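Local coordinates for protein galactokinase (Bifidobacterium longum subsp. infantis ATCC 15697 = JCM 1222 = DSM 20088, PDB 6TEQ) that probably phosphorylates galactose at the expense of ATP, as a GHMP-family galactokinase, and here holds 2-deoxy-2-fluoro-galactose in its sugar pocket, at residues Ile385-Lys388 against Ile389-Phe393; Glu341-Pro345 against Glu346-Ala350. All blocks are in the same frame, centred on the assembly; numbering follows the deposited sequence.

In the fold
Two local contacts in the C-terminal GHMP kinase region illustrate how one helix is started and another packs against it. Contact 2 (341-350) forms where a loop enters helix 345-356; contact 1 (385-393) is a run of turns within helix 382-396. Their centres lie 14 Å apart and the two helices touch directly: Arg392 CG rests 3.6 Å from Ile349 CG2, and Phe393 CZ comes within 3.3 Å of Glu346 O. Contact 2 is the one near the sugar, since the side chain of Val342 is about 4 Å from that of the galactose-binding residue His47 and about 8 Å from the bound fluorosugar. Contact 1 lies away from the annotated sites.

Contact 1: Ile385-Lys388 against Ile389-Phe393; sequences IAQK and IADRF
Ile385 opens this run of helix 382-396 by accepting the backbone N-H of Ile389 on its carbonyl oxygen, while its CG2 lies 4.1 Å from CD1 of Ile389. Ala386 takes up Ala390 N in the same i to i+4 pattern. At Gln387 a side-chain bond joins the backbone one: O receives Asp391 N, and NE2 donates to Asp391 OD1 at 2.9 Å. With CG anti to the backbone N (chi1 -174°) and the chain bent at chi2, the amide is carried forward along the helix, and NE2 of Gln387 passes 3.6 Å from Ala390 CB. The bond meets OD1 on its syn side but 32° out of the carboxylate plane, with the two flat groups turned 60° apart. OE1 of the same amide accepts the backbone N of Val4, so its rotation is probably fixed. Arg392 N donates to Lys388 O at 3.0 Å; the extended side chain of Lys388 carries NZ to Asn357 OD1, while NE of Arg392 forms a salt bridge with Glu396 OE2. Ile385 and Ala386 pack on Leu233 of strand 230-236, Ile389 touches Val235 of that strand and Val353 of helix 345-356, and Lys388 and Arg392 lie against helix 345-356.

Contact 2: Glu341-Pro345 against Glu346-Ala350; sequences EVTVP and ELDIA
Thr343 and Asp348 tie a loop to the first turn of the helix it leads into, a local contact at the N-terminal end of helix 345-356, just after the chain has left helix 322-338. The hydroxyl OG1 of Thr343 donates to Asp348 OD2 at 2.9 Å, using the syn lone pair of that oxygen, and the two side chains cross at about a right angle. Thr343 keeps OG1 between its backbone N and carbonyl carbon (chi1 71°), which turns the hydroxyl to the carboxylate and leaves CB 3.2 Å from Asp348 OD1. That second oxygen accepts from His333 NE2 on helix 322-338, so the carboxylate is gripped through both oxygens and links the two helices. Replacing Asp348 by an alanine is likely to leave the Thr343 hydroxyl and His333 NE2 without their common acceptor, and the start of helix 345-356 less firmly tied to helix 322-338. Val344 occupies the N-cap position and Pro345 begins the helix, a proline in the first turn needing no N-H of its own. The first i to i+4 bonds follow: Asp348 N reaches Val344 O at 3.0 Å, and Ile349 N reaches Pro345 O at 2.8 Å. On the apolar side, Val344 CG2 packs 3.9 Å from Leu347 CG and also meets OE1 of Glu346; that residue's chain bends at chi2 to bring the carboxylate back beside the start of the helix. Leu347 CD1 comes 4.0 Å from Thr343 CA, and Met364 of strand 361-365 touches the side chains of both Thr343 and Leu347. The backbone N of Val344 is buried here with no partner in the model. Upstream, Val342 packs on Leu336, Met364 and Phe369, while the side chain of Ile349 touches Arg392 and Glu396 of helix 382-396.

Contact 1: Ile385-Lys388 against Ile389-Phe393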
# COMPACT_ATOMS: atom_id res chain seq x y z
N ILE A 385 12.47 -18.68 -9.20
CA ILE A 385 13.21 -17.61 -8.50
C ILE A 385 12.76 -17.57 -7.03
O ILE A 385 13.61 -17.42 -6.15
CB ILE A 385 13.06 -16.28 -9.22
CG1 ILE A 385 13.77 -16.32 -10.58
CG2 ILE A 385 13.61 -15.13 -8.35
CD1 ILE A 385 13.44 -15.16 -11.48
N ALA A 386 11.48 -17.71 -6.77
CA ALA A 386 10.96 -17.79 -5.38
C ALA A 386 11.63 -18.94 -4.64
O ALA A 386 12.06 -18.77 -3.51
CB ALA A 386 9.47 -17.92 -5.40
N GLN A 387 11.81 -20.08 -5.28
CA GLN A 387 12.42 -21.23 -4.59
C GLN A 387 13.92 -20.98 -4.36
O GLN A 387 14.43 -21.36 -3.30
CB GLN A 387 12.17 -22.49 -5.41
CG GLN A 387 12.65 -23.74 -4.67
CD GLN A 387 11.89 -23.91 -3.38
OE1 GLN A 387 10.65 -24.13 -3.39
NE2 GLN A 387 12.61 -23.77 -2.26
N LYS A 388 14.60 -20.33 -5.33
CA LYS A 388 16.00 -19.91 -5.11
C LYS A 388 16.08 -18.98 -3.90
O LYS A 388 17.03 -19.09 -3.10
CB LYS A 388 16.56 -19.30 -6.38
CG LYS A 388 16.91 -20.36 -7.42
CD LYS A 388 17.43 -19.78 -8.69
CE LYS A 388 17.94 -20.86 -9.61
NZ LYS A 388 18.19 -20.33 -10.97
N ILE A 389 15.15 -18.02 -3.76
CA ILE A 389 15.19 -17.13 -2.57
C ILE A 389 14.96 -17.98 -1.31
O ILE A 389 15.73 -17.77 -0.36
CB ILE A 389 14.16 -16.03 -2.73
CG1 ILE A 389 14.52 -15.11 -3.89
CG2 ILE A 389 13.97 -15.30 -1.44
CD1 ILE A 389 13.37 -14.25 -4.36
N ALA A 390 14.03 -18.91 -1.33
CA ALA A 390 13.70 -19.79 -0.17
C ALA A 390 14.94 -20.61 0.21
O ALA A 390 15.27 -20.66 1.43
CB ALA A 390 12.51 -20.66 -0.43
N ASP A 391 15.64 -21.18 -0.78
CA ASP A 391 16.83 -22.04 -0.48
C ASP A 391 17.88 -21.14 0.15
O ASP A 391 18.47 -21.49 1.17
CB ASP A 391 17.35 -22.73 -1.72
CG ASP A 391 16.58 -23.93 -2.19
OD1 ASP A 391 15.44 -24.05 -1.77
OD2 ASP A 391 17.23 -24.85 -2.84
N ARG A 392 18.05 -19.93 -0.42
CA ARG A 392 19.07 -19.03 0.12
C ARG A 392 18.72 -18.57 1.55
O ARG A 392 19.61 -18.45 2.40
CB ARG A 392 19.20 -17.83 -0.80
CG ARG A 392 20.11 -16.76 -0.25
CD ARG A 392 21.58 -17.19 -0.09
NE ARG A 392 22.36 -15.99 0.25
CZ ARG A 392 22.76 -15.06 -0.62
NH1 ARG A 392 22.47 -15.15 -1.88
NH2 ARG A 392 23.38 -13.98 -0.24
N PHE A 393 17.47 -18.26 1.80
CA PHE A 393 17.00 -17.88 3.14
C PHE A 393 17.37 -18.97 4.14
O PHE A 393 17.82 -18.64 5.26
CB PHE A 393 15.51 -17.56 3.07
CG PHE A 393 15.21 -16.10 2.77
CD1 PHE A 393 16.01 -15.37 1.91
CD2 PHE A 393 14.10 -15.51 3.31
CE1 PHE A 393 15.71 -14.03 1.64
CE2 PHE A 393 13.81 -14.18 3.05
CZ PHE A 393 14.60 -13.47 2.20

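Contact 2: Glu341-Pro345 against Glu346-Ala350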
# COMPACT_ATOMS: atom_id res chain seq x y z
N GLU A 341 17.93 4.05 3.41
CA GLU A 341 18.30 3.17 4.57
C GLU A 341 17.01 2.57 5.15
O GLU A 341 16.82 2.60 6.38
CB GLU A 341 19.17 3.92 5.57
CG GLU A 341 20.51 4.29 5.00
CD GLU A 341 21.35 4.88 6.10
OE1 GLU A 341 21.20 6.11 6.38
OE2 GLU A 341 22.02 4.08 6.81
N VAL A 342 16.17 2.00 4.27
CA VAL A 342 14.92 1.32 4.75
C VAL A 342 14.91 -0.16 4.38
O VAL A 342 13.87 -0.77 4.45
CB VAL A 342 13.63 2.04 4.29
CG1 VAL A 342 13.58 3.46 4.79
CG2 VAL A 342 13.49 1.96 2.76
N THR A 343 16.04 -0.72 3.98
CA THR A 343 16.09 -2.16 3.69
C THR A 343 16.70 -2.89 4.89
O THR A 343 17.21 -2.28 5.85
CB THR A 343 16.84 -2.44 2.39
OG1 THR A 343 18.24 -2.19 2.57
CG2 THR A 343 16.25 -1.69 1.21
N VAL A 344 16.60 -4.20 4.82
CA VAL A 344 17.11 -5.15 5.83
C VAL A 344 17.71 -6.28 5.03
O VAL A 344 17.40 -6.43 3.83
CB VAL A 344 16.01 -5.63 6.80
CG1 VAL A 344 15.44 -4.47 7.59
CG2 VAL A 344 14.90 -6.39 6.09
N PRO A 345 18.52 -7.14 5.66
CA PRO A 345 19.21 -8.17 4.89
C PRO A 345 18.27 -9.06 4.09
O PRO A 345 18.65 -9.44 3.00
CB PRO A 345 19.97 -8.96 5.96
CG PRO A 345 20.30 -7.85 6.94
CD PRO A 345 19.04 -7.00 7.04
N GLU A 346 17.12 -9.44 4.66
CA GLU A 346 16.21 -10.35 3.95
C GLU A 346 15.79 -9.69 2.63
O GLU A 346 15.64 -10.39 1.62
CB GLU A 346 15.02 -10.72 4.83
CG GLU A 346 15.41 -11.53 6.07
CD GLU A 346 15.68 -10.72 7.33
OE1 GLU A 346 16.08 -9.54 7.25
OE2 GLU A 346 15.52 -11.33 8.42
N LEU A 347 15.44 -8.41 2.66
CA LEU A 347 15.02 -7.75 1.41
C LEU A 347 16.22 -7.75 0.45
O LEU A 347 16.04 -8.01 -0.76
CB LEU A 347 14.57 -6.32 1.66
CG LEU A 347 13.30 -6.13 2.49
CD1 LEU A 347 13.12 -4.67 2.81
CD2 LEU A 347 12.09 -6.69 1.73
N ASP A 348 17.40 -7.34 0.95
CA ASP A 348 18.55 -7.12 0.03
C ASP A 348 19.00 -8.45 -0.57
O ASP A 348 19.34 -8.50 -1.75
CB ASP A 348 19.68 -6.40 0.74
CG ASP A 348 19.28 -4.99 1.10
OD1 ASP A 348 18.32 -4.49 0.49
OD2 ASP A 348 19.93 -4.46 1.98
N ILE A 349 18.98 -9.50 0.22
CA ILE A 349 19.41 -10.84 -0.27
C ILE A 349 18.35 -11.42 -1.24
O ILE A 349 18.74 -11.90 -2.32
CB ILE A 349 19.71 -11.76 0.92
CG1 ILE A 349 20.97 -11.31 1.64
CG2 ILE A 349 19.81 -13.23 0.43
CD1 ILE A 349 21.20 -11.92 3.00
N ALA A 350 17.07 -11.24 -0.97
CA ALA A 350 16.05 -11.69 -1.93
C ALA A 350 16.27 -10.97 -3.27
O ALA A 350 16.15 -11.59 -4.31
CB ALA A 350 14.67 -11.45 -1.39